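Local coordinates for protein pyridoxamine 5-phosphate-dependent dehydrase (PDB 3B8X) that removes the C3'-hydroxyl of GDP-4-keto-6-deoxy-D-mannose by a combined transamination and deoxygenation, a step in making L-colitose for the O-antigen, at residues Trp13-Leu16 against Glu17-Ile21; Ala20-Ser23 against Val24-Lys28. The protein carries 1 engineered substitution. All coordinates share one frame; numbering follows the deposited sequence.

Contact 1: residues Trp13-Leu16 against Glu17-Ile21; sequences WDDL and EYKAI
Glu17 folds back over the start of helix 15-27 and meets Trp13 with its CB and CG and Asp14 with OE1. Its CB sits over one face of the indole, 3.8 Å from the centroid of the Trp13 five-membered ring and close to the ring normal, a CH-pi contact. CG lies 3.7 Å from Trp13 CD1. The chain then bends (chi2 80°), which turns the carboxylate back to the backbone of the preceding turn. There Glu17 OE1 accepts from Asp14 N at 2.7 Å in a nearly straight bond (178°), met on the anti side but well out of the carboxylate plane, while OE2 is held by Lys267 and Gln264 of helix 255-286. Asp14, at the N-cap, accepts from Leu16 N through OD1 (3.0 Å); with the bond to Glu17 this makes a capping box. On the indole's far end, the benzo edge points at the face of Tyr18 in a T-shaped stack, planes at 80° and centroids 5.5 Å apart, and Trp13 CZ3 touches Ile21 CD1 at 3.9 Å. Trp13 NE1 is satisfied by Ala193 O. On the exposed side Lys19 N donates to Asp15 O, and NZ makes a long salt bridge to Asp15 OD2. Asp14 OD1 and Glu17 OE1 approach to 3.2 Å; Lys267, salt-bridged to both residues, and the N-terminal helix dipole would be expected to offset the carboxylates' repulsion.

Contact 2: residues Ala20-Ser23 against Val24-Lys28; sequences AIQS and VLDSK. With G4M ([(2R,3S,4R,5R)-5-(2-amino-6-oxo-1,6-dihydro-9H-purin-9-yl)-3,4-dihydroxytetrahydrofuran-2-yl]methyl (2R,3S,4S,5S,6R)-3,4-dihydroxy-5-[({3-hydroxy-2-methyl-5-[(phosphonooxy)methyl]pyridin-4-yl}methyl)amino]-6-methyltetrahydro-2H-pyran-2-yl dihydrogen diphosphate), chain G.
Ile21 and Leu25 lie side by side on the buried face of the helix, pointing the same way, with Ile21 CG2 3.7 Å from Leu25 CD1. Leu25 CG, anti to its own carbonyl carbon (chi1 -71°), also leans on Ile21 O at 3.2 Å. Helix 255-286 packs against this face through Met256, Ala259 and Ile260, and Ile21 and Leu25 each also meet the other's counterpart on the second subunit. The backbone supplies regular i to i+4 bonds, such as Leu25 N to Ile21 O at 2.9 Å. This is the C-terminal end of helix 15-27: Lys28 leaves helical geometry with positive phi (71°), and Val24 O accepts from both Lys28 N and Ser27 OG, the latter at 2.6 Å. The turn delivers Lys28 O to the guanine of the bound GDP-perosamine adduct, whose N1 donates to it at 2.7 Å; N2 adds a weak bond. On the exposed side the side-chain contact rests mainly on one polar pair, Gln22 and Asp26. Gln22, bent at chi2, lays its amide so that Asp26 OD1 lies in the amide plane, 2.6 Å from Gln22 NE2, although the donor stands above the carboxylate plane, the two planes being 45° apart.

Overall arrangement
Contacts 1 and 2 are consecutive spans of helix 15-27, centres about 11 Å apart, sharing Ala20 and Ile21. Each is partly buried, with residues against helix 255-286 and against the second subunit, and others exposed. Their chemistry follows the helix ends. Contact 1 uses acidic side chains and an aromatic cluster at the N-terminus, tied to helix 255-286 by salt bridges from Lys267 as well as by packing on Ile260; contact 2 meets that helix through aliphatic packing and ends in a C-terminal turn whose Lys28 carbonyl meets the ligand. Ile21 spans both, touching Trp13 in one and Leu25 in the other. Of the two, contact 2 holds a residue of the ligand pocket, whose other partners include Ser59, Ser185 and Glu164 of the second subunit.

Contact 1: residues Trp13-Leu16 against Glu17-Ile21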
ATOM      1  N   TRP B  13     -15.092  19.000  -2.150  1.00  7.11           N
ATOM      2  CA  TRP B  13     -14.181  19.897  -2.816  1.00 11.60           C
ATOM      3  C   TRP B  13     -14.870  21.068  -3.480  1.00 22.34           C
ATOM      4  O   TRP B  13     -16.030  20.984  -3.927  1.00 15.55           O
ATOM      5  CB  TRP B  13     -13.465  19.197  -3.965  1.00 15.59           C
ATOM      6  CG  TRP B  13     -12.556  18.069  -3.601  1.00  7.37           C
ATOM      7  CD1 TRP B  13     -12.266  17.602  -2.362  1.00 14.98           C
ATOM      8  CD2 TRP B  13     -11.716  17.357  -4.509  1.00  6.89           C
ATOM      9  NE1 TRP B  13     -11.318  16.601  -2.443  1.00 14.40           N
ATOM     10  CE2 TRP B  13     -10.989  16.416  -3.763  1.00  6.36           C
ATOM     11  CE3 TRP B  13     -11.520  17.414  -5.899  1.00  9.53           C
ATOM     12  CZ2 TRP B  13     -10.141  15.470  -4.370  1.00  2.93           C
ATOM     13  CZ3 TRP B  13     -10.648  16.511  -6.500  1.00 11.63           C
ATOM     14  CH2 TRP B  13      -9.975  15.537  -5.727  1.00 12.37           C
ATOM     15  N   ASP B  14     -14.094  22.142  -3.577  1.00 26.89           N
ATOM     16  CA  ASP B  14     -14.465  23.344  -4.303  1.00 33.91           C
ATOM     17  C   ASP B  14     -13.309  23.772  -5.161  1.00 34.10           C
ATOM     18  O   ASP B  14     -12.361  23.010  -5.391  1.00 22.98           O
ATOM     19  CB  ASP B  14     -15.129  24.495  -3.502  1.00 19.28           C
ATOM     20  CG  ASP B  14     -14.244  25.136  -2.450  1.00 16.77           C
ATOM     21  OD1 ASP B  14     -13.015  24.906  -2.425  1.00 24.94           O
ATOM     22  OD2 ASP B  14     -14.793  25.880  -1.594  1.00 33.40           O
ATOM     23  N   ASP B  15     -13.402  24.989  -5.663  1.00 28.78           N
ATOM     24  CA  ASP B  15     -12.349  25.483  -6.516  1.00 23.32           C
ATOM     25  C   ASP B  15     -10.991  25.324  -5.834  1.00 14.86           C
ATOM     26  O   ASP B  15      -9.995  25.114  -6.518  1.00 28.84           O
ATOM     27  CB  ASP B  15     -12.597  26.951  -6.906  1.00 41.60           C
ATOM     28  CG  ASP B  15     -12.609  27.904  -5.682  1.00 99.89           C
ATOM     29  OD1 ASP B  15     -13.673  28.056  -5.023  1.00 99.89           O
ATOM     30  OD2 ASP B  15     -11.556  28.520  -5.380  1.00 99.89           O
ATOM     31  N   LEU B  16     -10.931  25.455  -4.506  1.00 13.36           N
ATOM     32  CA  LEU B  16      -9.661  25.400  -3.791  1.00 18.00           C
ATOM     33  C   LEU B  16      -8.931  24.085  -3.942  1.00 31.75           C
ATOM     34  O   LEU B  16      -7.700  24.064  -4.062  1.00 21.77           O
ATOM     35  CB  LEU B  16      -9.781  25.791  -2.316  1.00 21.29           C
ATOM     36  CG  LEU B  16     -10.283  27.222  -2.073  1.00 36.23           C
ATOM     37  CD1 LEU B  16     -10.267  27.535  -0.590  1.00 30.41           C
ATOM     38  CD2 LEU B  16      -9.427  28.221  -2.842  1.00 24.70           C
ATOM     39  N   GLU B  17      -9.672  22.984  -3.944  1.00 19.67           N
ATOM     40  CA  GLU B  17      -9.006  21.703  -4.115  1.00 15.55           C
ATOM     41  C   GLU B  17      -8.470  21.580  -5.530  1.00 58.24           C
ATOM     42  O   GLU B  17      -7.365  21.119  -5.737  1.00 21.68           O
ATOM     43  CB  GLU B  17      -9.882  20.538  -3.703  1.00 12.81           C
ATOM     44  CG  GLU B  17      -9.942  20.415  -2.169  1.00 11.79           C
ATOM     45  CD  GLU B  17     -10.908  21.403  -1.550  1.00 16.76           C
ATOM     46  OE1 GLU B  17     -11.671  22.026  -2.295  1.00 12.60           O
ATOM     47  OE2 GLU B  17     -10.912  21.568  -0.317  1.00 14.03           O
ATOM     48  N   TYR B  18      -9.213  22.077  -6.501  1.00 22.25           N
ATOM     49  CA  TYR B  18      -8.773  22.040  -7.895  1.00 14.13           C
ATOM     50  C   TYR B  18      -7.588  22.938  -8.135  1.00 20.74           C
ATOM     51  O   TYR B  18      -6.708  22.623  -8.931  1.00 11.37           O
ATOM     52  CB  TYR B  18      -9.936  22.456  -8.777  1.00 30.82           C
ATOM     53  CG  TYR B  18     -10.919  21.316  -8.927  1.00 16.55           C
ATOM     54  CD1 TYR B  18     -11.998  21.153  -8.036  1.00 26.25           C
ATOM     55  CD2 TYR B  18     -10.716  20.344  -9.921  1.00 21.78           C
ATOM     56  CE1 TYR B  18     -12.852  20.054  -8.170  1.00 22.76           C
ATOM     57  CE2 TYR B  18     -11.542  19.248 -10.046  1.00 19.30           C
ATOM     58  CZ  TYR B  18     -12.629  19.128  -9.192  1.00 99.89           C
ATOM     59  OH  TYR B  18     -13.473  18.052  -9.362  1.00 31.06           O
ATOM     60  N   LYS B  19      -7.568  24.058  -7.426  1.00 14.54           N
ATOM     61  CA  LYS B  19      -6.450  24.988  -7.512  1.00  9.49           C
ATOM     62  C   LYS B  19      -5.188  24.340  -6.932  1.00  8.43           C
ATOM     63  O   LYS B  19      -4.066  24.588  -7.383  1.00 19.08           O
ATOM     64  CB  LYS B  19      -6.771  26.305  -6.764  1.00 29.92           C
ATOM     65  CG  LYS B  19      -7.443  27.364  -7.651  1.00 22.61           C
ATOM     66  CD  LYS B  19      -8.477  28.197  -6.905  1.00 99.89           C
ATOM     67  CE  LYS B  19      -9.591  28.662  -7.847  1.00 54.33           C
ATOM     68  NZ  LYS B  19      -9.600  30.143  -8.045  1.00 99.89           N
ATOM     69  N   ALA B  20      -5.373  23.549  -5.879  1.00 16.13           N
ATOM     70  CA  ALA B  20      -4.249  22.835  -5.278  1.00 17.71           C
ATOM     71  C   ALA B  20      -3.676  21.855  -6.299  1.00 19.47           C
ATOM     72  O   ALA B  20      -2.470  21.773  -6.477  1.00 13.75           O
ATOM     73  CB  ALA B  20      -4.707  22.094  -3.980  1.00 14.01           C
ATOM     74  N   ILE B  21      -4.538  21.057  -6.929  1.00 16.07           N
ATOM     75  CA  ILE B  21      -4.084  20.095  -7.925  1.00 15.30           C
ATOM     76  C   ILE B  21      -3.353  20.793  -9.055  1.00 11.89           C
ATOM     77  O   ILE B  21      -2.296  20.359  -9.504  1.00 15.89           O
ATOM     78  CB  ILE B  21      -5.250  19.291  -8.487  1.00 14.46           C
ATOM     79  CG1 ILE B  21      -5.849  18.449  -7.340  1.00 15.61           C
ATOM     80  CG2 ILE B  21      -4.815  18.480  -9.701  1.00 11.10           C
ATOM     81  CD1 ILE B  21      -7.180  17.749  -7.664  1.00 11.66           C
TER

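Contact 2: residues Ala20-Ser23 against Val24-Lys28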
ATOM      1  N   ALA B  20      -5.373  23.549  -5.879  1.00 16.13           N
ATOM      2  CA  ALA B  20      -4.249  22.835  -5.278  1.00 17.71           C
ATOM      3  C   ALA B  20      -3.676  21.855  -6.299  1.00 19.47           C
ATOM      4  O   ALA B  20      -2.470  21.773  -6.477  1.00 13.75           O
ATOM      5  CB  ALA B  20      -4.707  22.094  -3.980  1.00 14.01           C
ATOM      6  N   ILE B  21      -4.538  21.057  -6.929  1.00 16.07           N
ATOM      7  CA  ILE B  21      -4.084  20.095  -7.925  1.00 15.30           C
ATOM      8  C   ILE B  21      -3.353  20.793  -9.055  1.00 11.89           C
ATOM      9  O   ILE B  21      -2.296  20.359  -9.504  1.00 15.89           O
ATOM     10  CB  ILE B  21      -5.250  19.291  -8.487  1.00 14.46           C
ATOM     11  CG1 ILE B  21      -5.849  18.449  -7.340  1.00 15.61           C
ATOM     12  CG2 ILE B  21      -4.815  18.480  -9.701  1.00 11.10           C
ATOM     13  CD1 ILE B  21      -7.180  17.749  -7.664  1.00 11.66           C
ATOM     14  N   GLN B  22      -3.903  21.916  -9.485  1.00 21.26           N
ATOM     15  CA  GLN B  22      -3.263  22.687 -10.534  1.00 15.65           C
ATOM     16  C   GLN B  22      -1.853  23.079 -10.125  1.00 12.67           C
ATOM     17  O   GLN B  22      -0.913  23.065 -10.934  1.00 17.51           O
ATOM     18  CB  GLN B  22      -4.083  23.950 -10.838  1.00 18.49           C
ATOM     19  CG  GLN B  22      -3.626  24.606 -12.124  1.00 21.07           C
ATOM     20  CD  GLN B  22      -3.538  23.630 -13.315  1.00 36.68           C
ATOM     21  OE1 GLN B  22      -4.521  22.977 -13.685  1.00 23.33           O
ATOM     22  NE2 GLN B  22      -2.361  23.558 -13.935  1.00 14.12           N
ATOM     23  N   SER B  23      -1.712  23.496  -8.874  1.00 14.45           N
ATOM     24  CA  SER B  23      -0.417  23.872  -8.359  1.00 20.36           C
ATOM     25  C   SER B  23       0.567  22.712  -8.389  1.00 32.19           C
ATOM     26  O   SER B  23       1.743  22.923  -8.681  1.00 21.08           O
ATOM     27  CB  SER B  23      -0.527  24.483  -6.962  1.00 10.41           C
ATOM     28  OG  SER B  23      -1.886  24.730  -6.645  1.00 91.19           O
ATOM     29  N   VAL B  24       0.119  21.488  -8.102  1.00 15.15           N
ATOM     30  CA  VAL B  24       1.048  20.363  -8.211  1.00 14.86           C
ATOM     31  C   VAL B  24       1.390  20.126  -9.697  1.00 21.11           C
ATOM     32  O   VAL B  24       2.536  19.932 -10.088  1.00 20.67           O
ATOM     33  CB  VAL B  24       0.470  19.084  -7.598  1.00 20.84           C
ATOM     34  CG1 VAL B  24       1.447  17.876  -7.776  1.00  6.06           C
ATOM     35  CG2 VAL B  24       0.151  19.330  -6.173  1.00  2.73           C
ATOM     36  N   LEU B  25       0.367  20.160 -10.534  1.00 21.63           N
ATOM     37  CA  LEU B  25       0.565  19.969 -11.955  1.00  9.39           C
ATOM     38  C   LEU B  25       1.552  20.996 -12.467  1.00 36.59           C
ATOM     39  O   LEU B  25       2.498  20.660 -13.136  1.00 16.97           O
ATOM     40  CB  LEU B  25      -0.785  20.151 -12.658  1.00 18.57           C
ATOM     41  CG  LEU B  25      -1.764  19.016 -12.392  1.00 15.61           C
ATOM     42  CD1 LEU B  25      -3.121  19.380 -12.886  1.00 19.49           C
ATOM     43  CD2 LEU B  25      -1.283  17.725 -13.090  1.00 18.48           C
ATOM     44  N   ASP B  26       1.332  22.267 -12.171  1.00 18.50           N
ATOM     45  CA  ASP B  26       2.259  23.277 -12.674  1.00 18.11           C
ATOM     46  C   ASP B  26       3.670  22.979 -12.216  1.00 24.11           C
ATOM     47  O   ASP B  26       4.602  23.179 -12.967  1.00 28.51           O
ATOM     48  CB  ASP B  26       1.871  24.661 -12.182  1.00 17.33           C
ATOM     49  CG  ASP B  26       0.553  25.129 -12.755  1.00 26.08           C
ATOM     50  OD1 ASP B  26       0.082  24.500 -13.733  1.00 24.51           O
ATOM     51  OD2 ASP B  26      -0.022  26.116 -12.228  1.00 42.27           O
ATOM     52  N   SER B  27       3.840  22.501 -10.990  1.00 19.98           N
ATOM     53  CA  SER B  27       5.181  22.232 -10.463  1.00 23.16           C
ATOM     54  C   SER B  27       5.940  21.070 -11.113  1.00 14.39           C
ATOM     55  O   SER B  27       7.158  20.977 -11.039  1.00 24.30           O
ATOM     56  CB  SER B  27       5.115  21.988  -8.949  1.00 19.33           C
ATOM     57  OG  SER B  27       4.632  20.677  -8.687  1.00 28.52           O
ATOM     58  N   LYS B  28       5.197  20.115 -11.623  1.00 13.88           N
ATOM     59  CA  LYS B  28       5.806  18.945 -12.201  1.00 19.61           C
ATOM     60  C   LYS B  28       6.470  17.958 -11.227  1.00 17.34           C
ATOM     61  O   LYS B  28       7.158  17.026 -11.639  1.00 22.90           O
ATOM     62  CB  LYS B  28       6.615  19.313 -13.433  1.00 20.53           C
ATOM     63  CG  LYS B  28       5.726  19.836 -14.578  1.00 16.26           C
ATOM     64  CD  LYS B  28       6.596  20.285 -15.751  1.00 35.25           C
ATOM     65  CE  LYS B  28       5.809  21.086 -16.777  1.00 25.22           C
ATOM     66  NZ  LYS B  28       6.663  21.701 -17.846  1.00 99.89           N
TER
HETATM   67  OP3 G4M G 500       9.408   2.165  -6.674  1.00  7.98           O
HETATM   68  PL  G4M G 500       8.208   1.113  -6.802  1.00  6.08           P
HETATM   69  OP1 G4M G 500       7.479   0.901  -5.422  1.00  4.87           O
HETATM   70  OP2 G4M G 500       7.143   1.525  -7.930  1.00  6.52           O
HETATM   71  OP4 G4M G 500       8.756  -0.295  -7.347  1.00  7.96           O
HETATM   72  C5B G4M G 500       9.538  -0.957  -6.372  1.00  6.20           C
HETATM   73  C5L G4M G 500      10.598  -1.825  -7.055  1.00 10.16           C
HETATM   74  C6L G4M G 500      10.525  -3.211  -6.983  1.00  6.57           C
HETATM   75  N1L G4M G 500      11.439  -4.019  -7.544  1.00 13.42           N
HETATM   76  C2L G4M G 500      12.533  -3.533  -8.096  1.00 17.00           C
HETATM   77  C2A G4M G 500      13.564  -4.531  -8.615  1.00 12.84           C
HETATM   78  C3L G4M G 500      12.713  -2.134  -8.200  1.00  8.70           C
HETATM   79  O3L G4M G 500      13.838  -1.617  -8.752  1.00  9.35           O
HETATM   80  C4L G4M G 500      11.723  -1.260  -7.671  1.00 10.13           C
HETATM   81  C4A G4M G 500      11.896   0.131  -7.693  1.00  7.62           C
HETATM   82  N4A G4M G 500      12.982   0.646  -8.257  1.00 21.18           N
HETATM   83  C4G G4M G 500      13.108   2.015  -8.433  1.00 47.59           C
HETATM   84  C5G G4M G 500      14.543   2.484  -8.180  1.00 17.44           C
HETATM   85  C6G G4M G 500      15.490   1.676  -9.067  1.00 11.43           C
HETATM   86  O5G G4M G 500      14.624   3.858  -8.560  1.00 24.40           O
HETATM   87  C3G G4M G 500      12.135   2.813  -7.551  1.00 23.60           C
HETATM   88  O3G G4M G 500      11.158   3.446  -8.397  1.00 46.86           O
HETATM   89  C2G G4M G 500      12.918   3.855  -6.712  1.00 37.96           C
HETATM   90  O2G G4M G 500      12.008   4.742  -6.029  1.00 28.36           O
HETATM   91  C1G G4M G 500      13.941   4.655  -7.570  1.00 42.69           C
HETATM   92  O1G G4M G 500      14.939   5.246  -6.720  1.00 30.22           O
HETATM   93  P2  G4M G 500      15.075   6.709  -7.341  1.00 31.27           P
HETATM   94  O3P G4M G 500      15.426   6.666  -8.914  1.00 41.50           O
HETATM   95  O4P G4M G 500      16.301   7.404  -6.582  1.00 64.45           O
HETATM   96  OPP G4M G 500      13.668   7.472  -7.111  1.00 52.36           O
HETATM   97  P   G4M G 500      13.935   9.062  -6.934  1.00 32.93           P
HETATM   98  O1P G4M G 500      15.429   9.440  -6.457  1.00 30.67           O
HETATM   99  O2P G4M G 500      12.913   9.562  -5.794  1.00 56.02           O
HETATM  100  O5' G4M G 500      13.552   9.864  -8.300  1.00 33.02           O
HETATM  101  C5' G4M G 500      14.486   9.593  -9.344  1.00 10.73           C
HETATM  102  C4' G4M G 500      14.851  10.895 -10.071  1.00 32.72           C
HETATM  103  O4' G4M G 500      13.689  11.492 -10.719  1.00 41.60           O
HETATM  104  C3' G4M G 500      15.391  11.951  -9.059  1.00 99.89           C
HETATM  105  O3' G4M G 500      16.419  12.758  -9.639  1.00 47.00           O
HETATM  106  C2' G4M G 500      14.130  12.773  -8.711  1.00 27.64           C
HETATM  107  O2' G4M G 500      14.470  14.145  -8.459  1.00 61.82           O
HETATM  108  C1' G4M G 500      13.321  12.696 -10.014  1.00 34.16           C
HETATM  109  N9  G4M G 500      11.889  12.716  -9.724  1.00 45.95           N
HETATM  110  C8  G4M G 500      11.201  11.780  -9.006  1.00 48.03           C
HETATM  111  N7  G4M G 500       9.941  12.138  -8.971  1.00 94.45           N
HETATM  112  C4  G4M G 500      11.033  13.677 -10.143  1.00 99.89           C
HETATM  113  C5  G4M G 500       9.775  13.302  -9.664  1.00 54.93           C
HETATM  114  C6  G4M G 500       8.672  14.130  -9.981  1.00 18.80           C
HETATM  115  O6  G4M G 500       7.547  13.848  -9.626  1.00 25.03           O
HETATM  116  N3  G4M G 500      11.173  14.782 -10.861  1.00 15.12           N
HETATM  117  C2  G4M G 500      10.143  15.544 -11.138  1.00 99.89           C
HETATM  118  N1  G4M G 500       8.890  15.235 -10.716  1.00 12.46           N
HETATM  119  N2  G4M G 500      10.329  16.672 -11.891  1.00 21.54           N